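Local coordinates for protein VirX1 (Cyanophage Syn10, PDB 6QGM) that iodinates diverse substrates as a marine viral halogenase, probably flavin-dependent like its tryptophan halogenase relatives, at residues Q107-N112 / D491-D496; A219-D224 / E367-L372. All blocks are in the same frame, centred on the assembly; numbering follows the deposited sequence.

How the contacts relate
From the N terminus, the chain passes through strands of both sheets and several helices before residues 107-112, the first half of contact 1, in the loop ahead of helix 113-120. It then reaches strand 221-224, where contact 2 opens, and helix 360-373, where contact 2 closes a loop of 142 residues. Only much later, where residues 491-496 lead into helix 494-512, does contact 1 close its own, far larger loop, so contact 2 is nested inside it. The centres are 51 Å apart, on opposite sides of the chain's centre. Contact 1 ties the late helix to a peripheral loop, whereas contact 2 joins the Rossmann-type sheet to a helix packed beside it.

Contact 1 (Q107-N112 / D491-D496); sequences QTDGIN and DYYYED
Asp109 turns its CG anti to the carbonyl carbon (chi1 -66°), and Tyr494, with chi1 at -92°, extends its ring toward that carboxylate. The phenol OH of Tyr494 donates a hydrogen bond to Asp109 OD2 at 2.5 Å. It meets OD2 on the anti side, 28° out of the carboxylate plane, while OD2 itself lies at the edge of the tyrosine ring. Aspartate suits this place because its short arm presents an acceptor without reaching far from the loop; tyrosine spans the gap with an apolar ring and offers a proton at its end. Tyr493 supplies a second phenol, and its ring carries Tyr494 CD1 over one face, 3.8 Å above the plane. Tyr493 OH comes to 3.2 Å from Thr108 OG1, and both oxygens are hydrogen-bonded to Ser106 OG, which also accepts from the backbone N of Asp109. Ser106 thus gathers loop and tyrosine together. Asp491 OD1 lies 4.5 Å from Asp109 OD2, a proximity of like charges that the salt bridges from Lys116 and Lys120 to Asp491 would be expected to ease; Lys120 also makes a cation-pi contact with Tyr494. A type I turn from Asp491 to Tyr494 leads into the helix and brings Tyr493 and Tyr494 to face the loop, a turn-helix junction docked by tyrosine-aspartate and lysine-aspartate pairs.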
ATOM      1  N   GLN B 107      -4.907  23.579  16.244  1.00 67.15           N
ATOM      2  CA  GLN B 107      -5.909  22.502  16.036  1.00 72.51           C
ATOM      3  C   GLN B 107      -5.921  22.123  14.552  1.00 70.56           C
ATOM      4  O   GLN B 107      -5.882  20.923  14.271  1.00 72.04           O
ATOM      5  CB  GLN B 107      -7.303  22.983  16.464  1.00 80.17           C
ATOM      6  CG  GLN B 107      -8.318  21.862  16.602  1.00 85.15           C
ATOM      7  CD  GLN B 107      -8.327  21.251  17.987  1.00 87.64           C
ATOM      8  OE1 GLN B 107      -7.963  21.869  19.002  1.00 86.36           O
ATOM      9  NE2 GLN B 107      -8.795  20.014  18.039  1.00 88.42           N
ATOM     10  N   THR B 108      -5.946  23.117  13.650  1.00 68.57           N
ATOM     11  CA  THR B 108      -6.181  22.949  12.189  1.00 67.09           C
ATOM     12  C   THR B 108      -4.876  22.566  11.479  1.00 66.86           C
ATOM     13  O   THR B 108      -4.962  21.787  10.512  1.00 72.03           O
ATOM     14  CB  THR B 108      -6.844  24.188  11.574  1.00 64.57           C
ATOM     15  OG1 THR B 108      -6.066  25.332  11.894  1.00 62.14           O
ATOM     16  CG2 THR B 108      -8.252  24.412  12.075  1.00 68.23           C
ATOM     17  N   ASP B 109      -3.720  23.063  11.920  1.00 65.71           N
ATOM     18  CA  ASP B 109      -2.420  22.855  11.217  1.00 64.57           C
ATOM     19  C   ASP B 109      -1.633  21.675  11.812  1.00 61.81           C
ATOM     20  O   ASP B 109      -0.676  21.257  11.164  1.00 60.47           O
ATOM     21  CB  ASP B 109      -1.568  24.126  11.237  1.00 66.21           C
ATOM     22  CG  ASP B 109      -2.168  25.272  10.451  1.00 69.03           C
ATOM     23  OD1 ASP B 109      -2.620  25.026   9.318  1.00 68.20           O
ATOM     24  OD2 ASP B 109      -2.178  26.401  10.985  1.00 72.42           O
ATOM     25  N   GLY B 110      -1.983  21.176  13.005  1.00 61.05           N
ATOM     26  CA  GLY B 110      -1.276  20.053  13.648  1.00 59.69           C
ATOM     27  C   GLY B 110       0.236  20.231  13.578  1.00 59.36           C
ATOM     28  O   GLY B 110       0.713  21.308  13.976  1.00 61.49           O
ATOM     29  N   ILE B 111       0.962  19.228  13.067  1.00 59.24           N
ATOM     30  CA  ILE B 111       2.458  19.159  12.967  1.00 56.60           C
ATOM     31  C   ILE B 111       3.039  20.327  12.149  1.00 56.06           C
ATOM     32  O   ILE B 111       4.244  20.650  12.338  1.00 54.25           O
ATOM     33  CB  ILE B 111       2.891  17.798  12.397  1.00 57.36           C
ATOM     34  CG1 ILE B 111       4.412  17.617  12.427  1.00 59.50           C
ATOM     35  CG2 ILE B 111       2.341  17.586  11.000  1.00 56.43           C
ATOM     36  CD1 ILE B 111       4.883  16.179  12.242  1.00 59.93           C
ATOM     37  N   ASN B 112       2.236  20.920  11.254  1.00 54.28           N
ATOM     38  CA  ASN B 112       2.637  22.020  10.334  1.00 51.39           C
ATOM     39  C   ASN B 112       2.698  23.370  11.073  1.00 50.35           C
ATOM     40  O   ASN B 112       3.095  24.373  10.432  1.00 49.17           O
ATOM     41  CB  ASN B 112       1.714  22.109   9.114  1.00 50.81           C
ATOM     42  CG  ASN B 112       1.658  20.809   8.322  1.00 50.39           C
ATOM     43  OD1 ASN B 112       2.603  20.022   8.335  1.00 53.53           O
ATOM     44  ND2 ASN B 112       0.561  20.539   7.644  1.00 48.03           N
ATOM     45  N   ASP B 491      -5.156  33.606  10.447  1.00 77.63           N
ATOM     46  CA  ASP B 491      -3.944  33.112  11.145  1.00 77.71           C
ATOM     47  C   ASP B 491      -3.615  34.003  12.351  1.00 75.59           C
ATOM     48  O   ASP B 491      -2.612  33.715  13.002  1.00 73.40           O
ATOM     49  CB  ASP B 491      -2.761  33.097  10.177  1.00 77.16           C
ATOM     50  CG  ASP B 491      -2.491  31.744   9.545  1.00 77.16           C
ATOM     51  OD1 ASP B 491      -3.072  30.740  10.035  1.00 79.31           O
ATOM     52  OD2 ASP B 491      -1.713  31.707   8.556  1.00 76.80           O
ATOM     53  N   TYR B 492      -4.410  35.036  12.642  1.00 76.52           N
ATOM     54  CA  TYR B 492      -4.050  36.038  13.668  1.00 78.56           C
ATOM     55  C   TYR B 492      -3.664  35.324  14.974  1.00 74.12           C
ATOM     56  O   TYR B 492      -2.735  35.838  15.605  1.00 73.48           O
ATOM     57  CB  TYR B 492      -5.112  37.125  13.868  1.00 85.73           C
ATOM     58  CG  TYR B 492      -4.621  38.150  14.869  1.00 94.56           C
ATOM     59  CD1 TYR B 492      -3.552  38.991  14.558  1.00 96.87           C
ATOM     60  CD2 TYR B 492      -5.139  38.218  16.162  1.00101.74           C
ATOM     61  CE1 TYR B 492      -3.040  39.886  15.487  1.00101.49           C
ATOM     62  CE2 TYR B 492      -4.635  39.108  17.097  1.00104.94           C
ATOM     63  CZ  TYR B 492      -3.587  39.946  16.759  1.00104.38           C
ATOM     64  OH  TYR B 492      -3.108  40.830  17.682  1.00103.92           O
ATOM     65  N   TYR B 493      -4.261  34.174  15.321  1.00 68.04           N
ATOM     66  CA  TYR B 493      -4.015  33.423  16.586  1.00 64.89           C
ATOM     67  C   TYR B 493      -2.564  32.915  16.699  1.00 61.51           C
ATOM     68  O   TYR B 493      -2.173  32.452  17.795  1.00 60.37           O
ATOM     69  CB  TYR B 493      -5.007  32.270  16.744  1.00 65.25           C
ATOM     70  CG  TYR B 493      -4.858  31.115  15.791  1.00 63.50           C
ATOM     71  CD1 TYR B 493      -5.358  31.177  14.502  1.00 64.08           C
ATOM     72  CD2 TYR B 493      -4.246  29.938  16.191  1.00 62.93           C
ATOM     73  CE1 TYR B 493      -5.253  30.110  13.625  1.00 62.47           C
ATOM     74  CE2 TYR B 493      -4.131  28.853  15.332  1.00 61.46           C
ATOM     75  CZ  TYR B 493      -4.645  28.935  14.049  1.00 60.57           C
ATOM     76  OH  TYR B 493      -4.545  27.876  13.200  1.00 60.22           O
ATOM     77  N   TYR B 494      -1.781  33.009  15.622  1.00 58.21           N
ATOM     78  CA  TYR B 494      -0.350  32.617  15.595  1.00 55.78           C
ATOM     79  C   TYR B 494       0.458  33.610  16.440  1.00 55.93           C
ATOM     80  O   TYR B 494       1.442  33.181  17.073  1.00 55.61           O
ATOM     81  CB  TYR B 494       0.135  32.430  14.149  1.00 54.66           C
ATOM     82  CG  TYR B 494       0.006  31.004  13.676  1.00 53.12           C
ATOM     83  CD1 TYR B 494      -1.198  30.482  13.227  1.00 53.08           C
ATOM     84  CD2 TYR B 494       1.091  30.149  13.757  1.00 52.53           C
ATOM     85  CE1 TYR B 494      -1.315  29.157  12.844  1.00 53.39           C
ATOM     86  CE2 TYR B 494       1.004  28.826  13.356  1.00 52.93           C
ATOM     87  CZ  TYR B 494      -0.208  28.322  12.907  1.00 54.62           C
ATOM     88  OH  TYR B 494      -0.296  27.010  12.520  1.00 55.18           O
ATOM     89  N   GLU B 495       0.053  34.879  16.487  1.00 57.11           N
ATOM     90  CA  GLU B 495       0.657  35.919  17.372  1.00 59.45           C
ATOM     91  C   GLU B 495       0.634  35.412  18.815  1.00 60.64           C
ATOM     92  O   GLU B 495       1.645  35.610  19.508  1.00 60.01           O
ATOM     93  CB  GLU B 495      -0.120  37.233  17.295  1.00 61.48           C
ATOM     94  CG  GLU B 495       0.088  37.967  15.988  1.00 61.90           C
ATOM     95  CD  GLU B 495       1.441  38.644  15.905  1.00 62.17           C
ATOM     96  OE1 GLU B 495       1.769  39.358  16.888  1.00 63.81           O
ATOM     97  OE2 GLU B 495       2.138  38.572  14.840  1.00 61.79           O
ATOM     98  N   ASP B 496      -0.461  34.764  19.232  1.00 63.25           N
ATOM     99  CA  ASP B 496      -0.648  34.231  20.608  1.00 64.30           C
ATOM    100  C   ASP B 496       0.177  32.947  20.768  1.00 62.09           C
ATOM    101  O   ASP B 496       0.788  32.783  21.834  1.00 60.45           O
ATOM    102  CB  ASP B 496      -2.114  33.966  20.945  1.00 67.40           C
ATOM    103  CG  ASP B 496      -2.947  35.183  21.273  1.00 71.97           C
ATOM    104  OD1 ASP B 496      -2.390  36.293  21.502  1.00 74.96           O
ATOM    105  OD2 ASP B 496      -4.156  35.001  21.313  1.00 71.91           O
TER

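Contact 2 (A219-D224 / E367-L372)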
ATOM      1  N   ALA B 219      26.071 -28.571  17.958  1.00 59.03           N
ATOM      2  CA  ALA B 219      24.919 -27.744  18.364  1.00 56.90           C
ATOM      3  C   ALA B 219      23.836 -27.875  17.296  1.00 57.65           C
ATOM      4  O   ALA B 219      24.192 -28.191  16.143  1.00 55.51           O
ATOM      5  CB  ALA B 219      25.344 -26.307  18.550  1.00 55.81           C
ATOM      6  N   ASP B 220      22.569 -27.675  17.676  1.00 59.02           N
ATOM      7  CA  ASP B 220      21.408 -27.696  16.745  1.00 59.24           C
ATOM      8  C   ASP B 220      21.413 -26.387  15.950  1.00 58.95           C
ATOM      9  O   ASP B 220      21.059 -26.407  14.765  1.00 61.07           O
ATOM     10  CB  ASP B 220      20.083 -27.888  17.485  1.00 58.94           C
ATOM     11  CG  ASP B 220      19.928 -29.224  18.202  1.00 60.66           C
ATOM     12  OD1 ASP B 220      20.435 -30.251  17.690  1.00 60.68           O
ATOM     13  OD2 ASP B 220      19.287 -29.225  19.271  1.00 62.77           O
ATOM     14  N   LEU B 221      21.824 -25.295  16.589  1.00 60.03           N
ATOM     15  CA  LEU B 221      21.888 -23.937  15.985  1.00 61.29           C
ATOM     16  C   LEU B 221      23.216 -23.281  16.362  1.00 60.09           C
ATOM     17  O   LEU B 221      23.571 -23.290  17.552  1.00 59.72           O
ATOM     18  CB  LEU B 221      20.727 -23.082  16.495  1.00 63.51           C
ATOM     19  CG  LEU B 221      20.646 -21.697  15.859  1.00 64.87           C
ATOM     20  CD1 LEU B 221      20.182 -21.804  14.410  1.00 63.30           C
ATOM     21  CD2 LEU B 221      19.747 -20.772  16.674  1.00 64.96           C
ATOM     22  N   TYR B 222      23.894 -22.712  15.372  1.00 59.44           N
ATOM     23  CA  TYR B 222      25.166 -21.969  15.516  1.00 59.37           C
ATOM     24  C   TYR B 222      24.867 -20.484  15.303  1.00 59.13           C
ATOM     25  O   TYR B 222      24.202 -20.135  14.322  1.00 59.89           O
ATOM     26  CB  TYR B 222      26.188 -22.525  14.528  1.00 58.28           C
ATOM     27  CG  TYR B 222      26.547 -23.962  14.786  1.00 58.38           C
ATOM     28  CD1 TYR B 222      25.744 -24.996  14.320  1.00 58.59           C
ATOM     29  CD2 TYR B 222      27.680 -24.285  15.514  1.00 57.98           C
ATOM     30  CE1 TYR B 222      26.068 -26.322  14.567  1.00 59.38           C
ATOM     31  CE2 TYR B 222      28.020 -25.606  15.764  1.00 58.70           C
ATOM     32  CZ  TYR B 222      27.218 -26.626  15.282  1.00 59.62           C
ATOM     33  OH  TYR B 222      27.544 -27.925  15.534  1.00 58.71           O
ATOM     34  N   ILE B 223      25.314 -19.638  16.225  1.00 59.80           N
ATOM     35  CA  ILE B 223      25.063 -18.172  16.167  1.00 60.24           C
ATOM     36  C   ILE B 223      26.398 -17.490  15.903  1.00 58.72           C
ATOM     37  O   ILE B 223      27.359 -17.725  16.672  1.00 61.16           O
ATOM     38  CB  ILE B 223      24.370 -17.673  17.454  1.00 62.49           C
ATOM     39  CG1 ILE B 223      23.074 -18.456  17.716  1.00 61.32           C
ATOM     40  CG2 ILE B 223      24.104 -16.172  17.371  1.00 62.81           C
ATOM     41  CD1 ILE B 223      22.304 -17.996  18.910  1.00 62.68           C
ATOM     42  N   ASP B 224      26.461 -16.715  14.828  1.00 57.67           N
ATOM     43  CA  ASP B 224      27.699 -16.018  14.409  1.00 59.78           C
ATOM     44  C   ASP B 224      27.722 -14.631  15.054  1.00 59.45           C
ATOM     45  O   ASP B 224      27.014 -13.740  14.569  1.00 57.85           O
ATOM     46  CB  ASP B 224      27.789 -15.929  12.887  1.00 59.51           C
ATOM     47  CG  ASP B 224      29.102 -15.344  12.414  1.00 59.71           C
ATOM     48  OD1 ASP B 224      29.791 -14.687  13.241  1.00 58.52           O
ATOM     49  OD2 ASP B 224      29.426 -15.549  11.225  1.00 61.46           O
ATOM     50  N   GLU B 367      16.010 -10.567  20.016  1.00 56.59           N
ATOM     51  CA  GLU B 367      14.576 -10.557  20.428  1.00 58.20           C
ATOM     52  C   GLU B 367      13.744 -11.388  19.445  1.00 56.42           C
ATOM     53  O   GLU B 367      12.873 -12.136  19.919  1.00 57.34           O
ATOM     54  CB  GLU B 367      14.064  -9.145  20.672  1.00 61.48           C
ATOM     55  CG  GLU B 367      13.930  -8.236  19.483  1.00 67.68           C
ATOM     56  CD  GLU B 367      13.701  -6.761  19.836  1.00 71.94           C
ATOM     57  OE1 GLU B 367      14.123  -6.326  20.955  1.00 73.63           O
ATOM     58  OE2 GLU B 367      13.107  -6.032  18.977  1.00 75.35           O
ATOM     59  N   ASN B 368      14.046 -11.317  18.149  1.00 55.09           N
ATOM     60  CA  ASN B 368      13.355 -12.099  17.080  1.00 54.52           C
ATOM     61  C   ASN B 368      13.681 -13.599  17.200  1.00 53.58           C
ATOM     62  O   ASN B 368      12.794 -14.436  16.910  1.00 54.78           O
ATOM     63  CB  ASN B 368      13.668 -11.555  15.685  1.00 52.04           C
ATOM     64  CG  ASN B 368      13.093 -10.184  15.437  1.00 51.97           C
ATOM     65  OD1 ASN B 368      12.317  -9.680  16.245  1.00 54.43           O
ATOM     66  ND2 ASN B 368      13.476  -9.572  14.328  1.00 55.48           N
ATOM     67  N   LEU B 369      14.893 -13.939  17.626  1.00 53.50           N
ATOM     68  CA  LEU B 369      15.312 -15.347  17.853  1.00 55.21           C
ATOM     69  C   LEU B 369      14.603 -15.899  19.095  1.00 55.87           C
ATOM     70  O   LEU B 369      14.047 -17.013  19.003  1.00 56.90           O
ATOM     71  CB  LEU B 369      16.830 -15.398  18.021  1.00 56.25           C
ATOM     72  CG  LEU B 369      17.419 -16.799  18.070  1.00 58.23           C
ATOM     73  CD1 LEU B 369      17.055 -17.568  16.803  1.00 58.34           C
ATOM     74  CD2 LEU B 369      18.927 -16.721  18.279  1.00 58.11           C
ATOM     75  N   VAL B 370      14.628 -15.144  20.202  1.00 55.00           N
ATOM     76  CA  VAL B 370      13.960 -15.499  21.490  1.00 55.45           C
ATOM     77  C   VAL B 370      12.473 -15.711  21.208  1.00 55.77           C
ATOM     78  O   VAL B 370      11.889 -16.664  21.784  1.00 58.22           O
ATOM     79  CB  VAL B 370      14.185 -14.433  22.581  1.00 54.82           C
ATOM     80  CG1 VAL B 370      13.249 -14.618  23.762  1.00 56.06           C
ATOM     81  CG2 VAL B 370      15.618 -14.428  23.078  1.00 55.13           C
ATOM     82  N   TYR B 371      11.895 -14.865  20.350  1.00 54.87           N
ATOM     83  CA  TYR B 371      10.456 -14.890  19.986  1.00 55.07           C
ATOM     84  C   TYR B 371      10.127 -16.239  19.341  1.00 56.53           C
ATOM     85  O   TYR B 371       9.168 -16.890  19.778  1.00 56.96           O
ATOM     86  CB  TYR B 371      10.107 -13.698  19.091  1.00 55.21           C
ATOM     87  CG  TYR B 371       8.692 -13.718  18.580  1.00 56.24           C
ATOM     88  CD1 TYR B 371       7.666 -13.166  19.324  1.00 57.67           C
ATOM     89  CD2 TYR B 371       8.373 -14.297  17.367  1.00 55.54           C
ATOM     90  CE1 TYR B 371       6.356 -13.175  18.875  1.00 57.74           C
ATOM     91  CE2 TYR B 371       7.070 -14.345  16.913  1.00 56.76           C
ATOM     92  CZ  TYR B 371       6.055 -13.779  17.667  1.00 57.90           C
ATOM     93  OH  TYR B 371       4.765 -13.814  17.220  1.00 57.82           O
ATOM     94  N   LEU B 372      10.922 -16.666  18.354  1.00 58.91           N
ATOM     95  CA  LEU B 372      10.685 -17.928  17.603  1.00 59.58           C
ATOM     96  C   LEU B 372      10.961 -19.150  18.491  1.00 61.13           C
ATOM     97  O   LEU B 372      10.211 -20.140  18.398  1.00 68.05           O
ATOM     98  CB  LEU B 372      11.572 -17.931  16.351  1.00 57.71           C
ATOM     99  CG  LEU B 372      11.150 -16.971  15.239  1.00 56.30           C
ATOM    100  CD1 LEU B 372      12.045 -17.128  14.036  1.00 55.59           C
ATOM    101  CD2 LEU B 372       9.702 -17.190  14.829  1.00 56.57           C
TER
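Between Leu221 and Ile223, whose side chains both meet Leu369, the strand turns Tyr222 the other way, and its OH is held twice: Ala219 N donates to it at 2.9 Å, and it is also hydrogen-bonded to Ile217 O. The ring takes Ala219 CB over one face, 3.8 Å above its plane, and meets Phe206 edge-to-face. Alternation along the strand puts Tyr222 on the side away from the helix and Leu221 and Ile223 toward it. Leu369 gives one methyl to each of them: CD2 meets Ile223 CD1 at 3.7 Å, while CD1 lies 4.2 Å from Leu221 CD2, both pairs tip to tip. Leu369 can straddle the two strand residues because its CG stands anti to the backbone N (chi1 -172°), which carries the forked end out from helix 360-373. Beta-branched Ile223 suits an extended strand, and its side chain also packs on Thr19 and Leu23 of helix 14-26, the helix whose first residues overlap the putative GxGxxG motif of a Rossmann-type nucleotide-binding fold. With all three touching residues buried and apolar, the chemistry implies hydrophobic packing of sheet on helix, held by methyl contacts rather than by directional bonds.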